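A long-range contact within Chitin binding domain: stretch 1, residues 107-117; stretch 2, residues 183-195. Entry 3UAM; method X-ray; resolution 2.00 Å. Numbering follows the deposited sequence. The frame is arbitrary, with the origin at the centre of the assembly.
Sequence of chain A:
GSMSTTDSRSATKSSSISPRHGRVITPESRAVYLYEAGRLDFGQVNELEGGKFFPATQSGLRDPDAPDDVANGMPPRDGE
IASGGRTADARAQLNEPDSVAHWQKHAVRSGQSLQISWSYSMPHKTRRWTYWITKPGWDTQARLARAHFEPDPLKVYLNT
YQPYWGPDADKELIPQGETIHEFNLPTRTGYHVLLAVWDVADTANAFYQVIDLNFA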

# COMPACT_ATOMS: atom_id res chain seq x y z
N ALA A 107 8.09 -14.30 8.35
CA ALA A 107 7.54 -15.59 8.79
C ALA A 107 6.22 -15.33 9.52
O ALA A 107 6.23 -14.71 10.58
CB ALA A 107 8.52 -16.34 9.69
N VAL A 108 5.10 -15.78 8.96
CA VAL A 108 3.79 -15.58 9.61
C VAL A 108 2.96 -16.87 9.62
O VAL A 108 3.35 -17.88 9.02
CB VAL A 108 2.98 -14.43 8.98
CG1 VAL A 108 3.67 -13.08 9.25
CG2 VAL A 108 2.78 -14.66 7.48
N ARG A 109 1.83 -16.83 10.31
CA ARG A 109 0.92 -17.96 10.47
C ARG A 109 -0.53 -17.55 10.24
O ARG A 109 -0.93 -16.41 10.55
CB ARG A 109 1.05 -18.52 11.89
CG ARG A 109 2.44 -19.00 12.25
CD ARG A 109 2.44 -19.54 13.68
NE ARG A 109 1.68 -20.77 13.77
CZ ARG A 109 2.13 -21.97 13.41
NH1 ARG A 109 3.36 -22.12 12.95
NH2 ARG A 109 1.35 -23.03 13.50
N SER A 110 -1.31 -18.48 9.71
CA SER A 110 -2.75 -18.27 9.57
C SER A 110 -3.37 -17.81 10.88
O SER A 110 -3.06 -18.35 11.94
CB SER A 110 -3.42 -19.56 9.11
OG SER A 110 -2.91 -19.95 7.85
N GLY A 111 -4.22 -16.78 10.81
CA GLY A 111 -4.93 -16.26 11.98
C GLY A 111 -4.18 -15.23 12.83
O GLY A 111 -4.78 -14.48 13.60
N GLN A 112 -2.86 -15.20 12.66
CA GLN A 112 -1.98 -14.38 13.46
C GLN A 112 -2.38 -12.89 13.52
O GLN A 112 -2.65 -12.28 12.48
CB GLN A 112 -0.56 -14.49 12.90
CG GLN A 112 0.50 -13.86 13.77
CD GLN A 112 1.81 -13.72 13.04
OE1 GLN A 112 2.29 -14.66 12.39
NE2 GLN A 112 2.40 -12.53 13.14
N SER A 113 -2.38 -12.32 14.73
CA SER A 113 -2.57 -10.87 14.91
C SER A 113 -1.35 -10.14 14.40
O SER A 113 -0.24 -10.45 14.79
CB SER A 113 -2.78 -10.50 16.38
OG SER A 113 -3.85 -11.20 16.94
N LEU A 114 -1.56 -9.19 13.52
CA LEU A 114 -0.45 -8.50 12.88
C LEU A 114 -0.68 -7.02 13.08
O LEU A 114 -1.75 -6.51 12.78
CB LEU A 114 -0.41 -8.83 11.39
CG LEU A 114 0.83 -8.36 10.63
CD1 LEU A 114 2.06 -9.11 11.13
CD2 LEU A 114 0.63 -8.58 9.14
N GLN A 115 0.33 -6.36 13.63
CA GLN A 115 0.28 -4.92 13.81
C GLN A 115 1.05 -4.26 12.66
O GLN A 115 2.21 -4.60 12.40
CB GLN A 115 0.89 -4.57 15.16
CG GLN A 115 0.54 -3.20 15.68
CD GLN A 115 0.65 -3.12 17.19
OE1 GLN A 115 1.74 -2.98 17.70
NE2 GLN A 115 -0.50 -3.21 17.91
N ILE A 116 0.40 -3.35 11.96
CA ILE A 116 1.03 -2.59 10.89
C ILE A 116 1.30 -1.17 11.38
O ILE A 116 0.40 -0.54 11.98
CB ILE A 116 0.11 -2.43 9.67
CG1 ILE A 116 -0.46 -3.79 9.22
CG2 ILE A 116 0.82 -1.71 8.53
CD1 ILE A 116 0.57 -4.79 8.77
N SER A 117 2.53 -0.68 11.17
CA SER A 117 2.85 0.70 11.48
C SER A 117 3.26 1.46 10.22
O SER A 117 4.22 1.09 9.55
CB SER A 117 3.97 0.80 12.51
OG SER A 117 3.58 0.32 13.79
N PHE A 183 -4.87 -6.35 12.73
CA PHE A 183 -5.89 -7.29 12.28
C PHE A 183 -5.34 -8.71 12.24
O PHE A 183 -4.14 -8.92 12.41
CB PHE A 183 -6.42 -6.87 10.91
CG PHE A 183 -5.36 -6.49 9.92
CD1 PHE A 183 -4.70 -7.45 9.19
CD2 PHE A 183 -5.06 -5.15 9.68
CE1 PHE A 183 -3.74 -7.09 8.25
CE2 PHE A 183 -4.08 -4.78 8.75
CZ PHE A 183 -3.42 -5.76 8.04
N ASN A 184 -6.22 -9.67 12.00
CA ASN A 184 -5.80 -11.05 11.92
C ASN A 184 -5.56 -11.43 10.49
O ASN A 184 -6.41 -11.16 9.63
CB ASN A 184 -6.85 -11.97 12.51
CG ASN A 184 -7.01 -11.76 13.98
OD1 ASN A 184 -7.88 -11.00 14.41
ND2 ASN A 184 -6.15 -12.39 14.78
N LEU A 185 -4.43 -12.08 10.23
CA LEU A 185 -4.17 -12.62 8.90
C LEU A 185 -5.14 -13.78 8.63
O LEU A 185 -5.48 -14.52 9.55
CB LEU A 185 -2.72 -13.11 8.78
CG LEU A 185 -1.60 -12.08 8.87
CD1 LEU A 185 -0.22 -12.74 8.83
CD2 LEU A 185 -1.75 -11.04 7.77
N PRO A 186 -5.55 -13.95 7.37
CA PRO A 186 -6.43 -15.07 7.03
C PRO A 186 -5.65 -16.39 6.93
O PRO A 186 -4.47 -16.43 7.24
CB PRO A 186 -6.99 -14.66 5.67
CG PRO A 186 -5.89 -13.86 5.06
CD PRO A 186 -5.16 -13.19 6.18
N THR A 187 -6.33 -17.44 6.51
CA THR A 187 -5.75 -18.77 6.33
C THR A 187 -5.00 -18.89 5.00
O THR A 187 -5.60 -18.73 3.94
CB THR A 187 -6.87 -19.82 6.37
OG1 THR A 187 -7.54 -19.73 7.64
CG2 THR A 187 -6.34 -21.27 6.15
N ARG A 188 -3.70 -19.14 5.07
CA ARG A 188 -2.83 -19.26 3.88
C ARG A 188 -1.65 -20.18 4.19
O ARG A 188 -1.33 -20.44 5.36
CB ARG A 188 -2.26 -17.89 3.47
CG ARG A 188 -3.23 -16.81 2.98
CD ARG A 188 -3.88 -17.17 1.67
NE ARG A 188 -4.68 -16.09 1.11
CZ ARG A 188 -5.92 -15.76 1.48
NH1 ARG A 188 -6.53 -16.42 2.45
NH2 ARG A 188 -6.55 -14.76 0.89
N THR A 189 -1.02 -20.70 3.14
CA THR A 189 0.29 -21.35 3.23
C THR A 189 1.23 -20.77 2.16
O THR A 189 0.79 -20.34 1.10
CB THR A 189 0.16 -22.85 2.98
OG1 THR A 189 -1.02 -23.32 3.62
CG2 THR A 189 1.37 -23.61 3.53
N GLY A 190 2.53 -20.76 2.46
CA GLY A 190 3.52 -20.34 1.47
C GLY A 190 3.58 -18.83 1.30
O GLY A 190 3.11 -18.08 2.13
N TYR A 191 4.16 -18.40 0.18
CA TYR A 191 4.43 -16.98 -0.08
C TYR A 191 3.14 -16.25 -0.50
O TYR A 191 2.38 -16.70 -1.38
CB TYR A 191 5.52 -16.84 -1.15
CG TYR A 191 5.79 -15.43 -1.66
CD1 TYR A 191 5.83 -14.33 -0.81
CD2 TYR A 191 6.08 -15.23 -2.99
CE1 TYR A 191 6.09 -13.07 -1.30
CE2 TYR A 191 6.36 -13.98 -3.49
CZ TYR A 191 6.36 -12.90 -2.65
OH TYR A 191 6.64 -11.66 -3.20
N HIS A 192 2.89 -15.14 0.20
CA HIS A 192 1.78 -14.26 -0.06
C HIS A 192 2.19 -12.82 0.08
O HIS A 192 3.20 -12.49 0.74
CB HIS A 192 0.63 -14.60 0.85
CG HIS A 192 -0.03 -15.89 0.46
ND1 HIS A 192 -0.93 -15.96 -0.53
CD2 HIS A 192 0.20 -17.19 0.90
CE1 HIS A 192 -1.27 -17.26 -0.71
NE2 HIS A 192 -0.59 -18.01 0.17
N VAL A 193 1.46 -11.96 -0.62
CA VAL A 193 1.71 -10.53 -0.54
C VAL A 193 0.56 -9.81 0.13
O VAL A 193 -0.59 -10.03 -0.20
CB VAL A 193 2.03 -9.96 -1.93
CG1 VAL A 193 2.03 -8.43 -1.89
CG2 VAL A 193 3.35 -10.55 -2.41
N LEU A 194 0.90 -8.97 1.12
CA LEU A 194 -0.03 -8.04 1.73
C LEU A 194 0.28 -6.67 1.18
O LEU A 194 1.38 -6.13 1.40
CB LEU A 194 0.16 -8.05 3.25
CG LEU A 194 -0.79 -7.16 4.09
CD1 LEU A 194 -2.21 -7.64 4.03
CD2 LEU A 194 -0.31 -7.12 5.54
N LEU A 195 -0.65 -6.12 0.41
CA LEU A 195 -0.48 -4.81 -0.17
C LEU A 195 -1.18 -3.80 0.73
O LEU A 195 -2.40 -3.84 0.91
CB LEU A 195 -1.07 -4.76 -1.58
CG LEU A 195 -1.13 -3.38 -2.24
CD1 LEU A 195 0.28 -2.85 -2.42
CD2 LEU A 195 -1.90 -3.47 -3.55
O HOH W 1 0.08 -20.50 8.06

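Leu-185 is the residue on which this contact turns: of all the residues in the two stretches, it has the largest area covered by the partner stretch. Its chi1 is m and its chi2 is t. In this conformation CD1 reaches Val-108 and both methyls lie against Leu-114, CD2 the nearer of the two. CD1 lies 3.6 Å from Val-108 CB, while CD2 lies 3.7 Å from Leu-114 CD2, so a single leucine touches both the strand that precedes the turn of the first stretch and the strand that follows it. Leu-114 CD2 also reaches Leu-194 CD2 at 4.0 Å, and Ile-116 CD1 meets the same Leu-194 CD2 at 4.1 Å. Leu-194 thus joins the apolar cluster from the later strand of its stretch. Phe-183 extends the cluster: its CZ sits 3.7 Å from Ile-116 CG1, which approaches the ring obliquely. The CA-to-CB bond of Phe-183 points to the same face of the sheet as that of Leu-114, and the p rotamer brings the end of the ring nearer to the first stretch. The first rule is alternation: Leu-114 and Ile-116 supply buried side chains, whereas Gln-115 between them points away and makes no contact with the second stretch.

The backbone holds these side chains in register. Leu-114 and Phe-183 form an antiparallel hydrogen-bonded pair, with Leu-114 N donating to Phe-183 O at 2.8 Å and Phe-183 N donating to Leu-114 O at 3.1 Å. Ser-113 and Asn-184 follow as a non-hydrogen-bonded pair, their CA atoms 4.4 Å apart. In that narrow spacing, CA-H groups face carbonyls: Ser-113 CA is 3.5 Å from Phe-183 O, and Asn-184 CA is 3.4 Å from Gln-112 O. The ladder's direction of pairing carries on past the strand, where Leu-185 N donates to Gln-112 O at 2.9 Å with a nearly straight N-H...O angle of 171°.

Farther out, the first stretch folds into a type II turn from Arg-109 to Gln-112, closed by Gln-112 N donating to Arg-109 O at 3.1 Å. Within the same turn, Arg-109 N donates to Gln-112 OE1 at 3.0 Å. Gly-111 takes a positive phi of 85°, a value that by itself favours glycine. Its two backbone polar groups both face the second stretch: Gly-111 O accepts from Asn-184 ND2 at 2.8 Å, and Gly-111 N makes a weak bond to Leu-185 O, 2.9 Å long but bent to 126°. Asn-184 therefore uses an exposed side chain to fasten the turn to the neighbouring strand.

At the polar edge, Ser-110 takes over. Its OG accepts from Arg-188 N at 3.0 Å, and its CA makes a CA-H...O contact with Pro-186 O at 3.4 Å. Water 1 completes the link, accepting from Ser-110 N and donating to Arg-188 O, each 3.0 Å from the water oxygen. The design logic is graded: packed apolar side chains inside, paired backbone next, and a turn pinned by side-chain and water-mediated bonds outside.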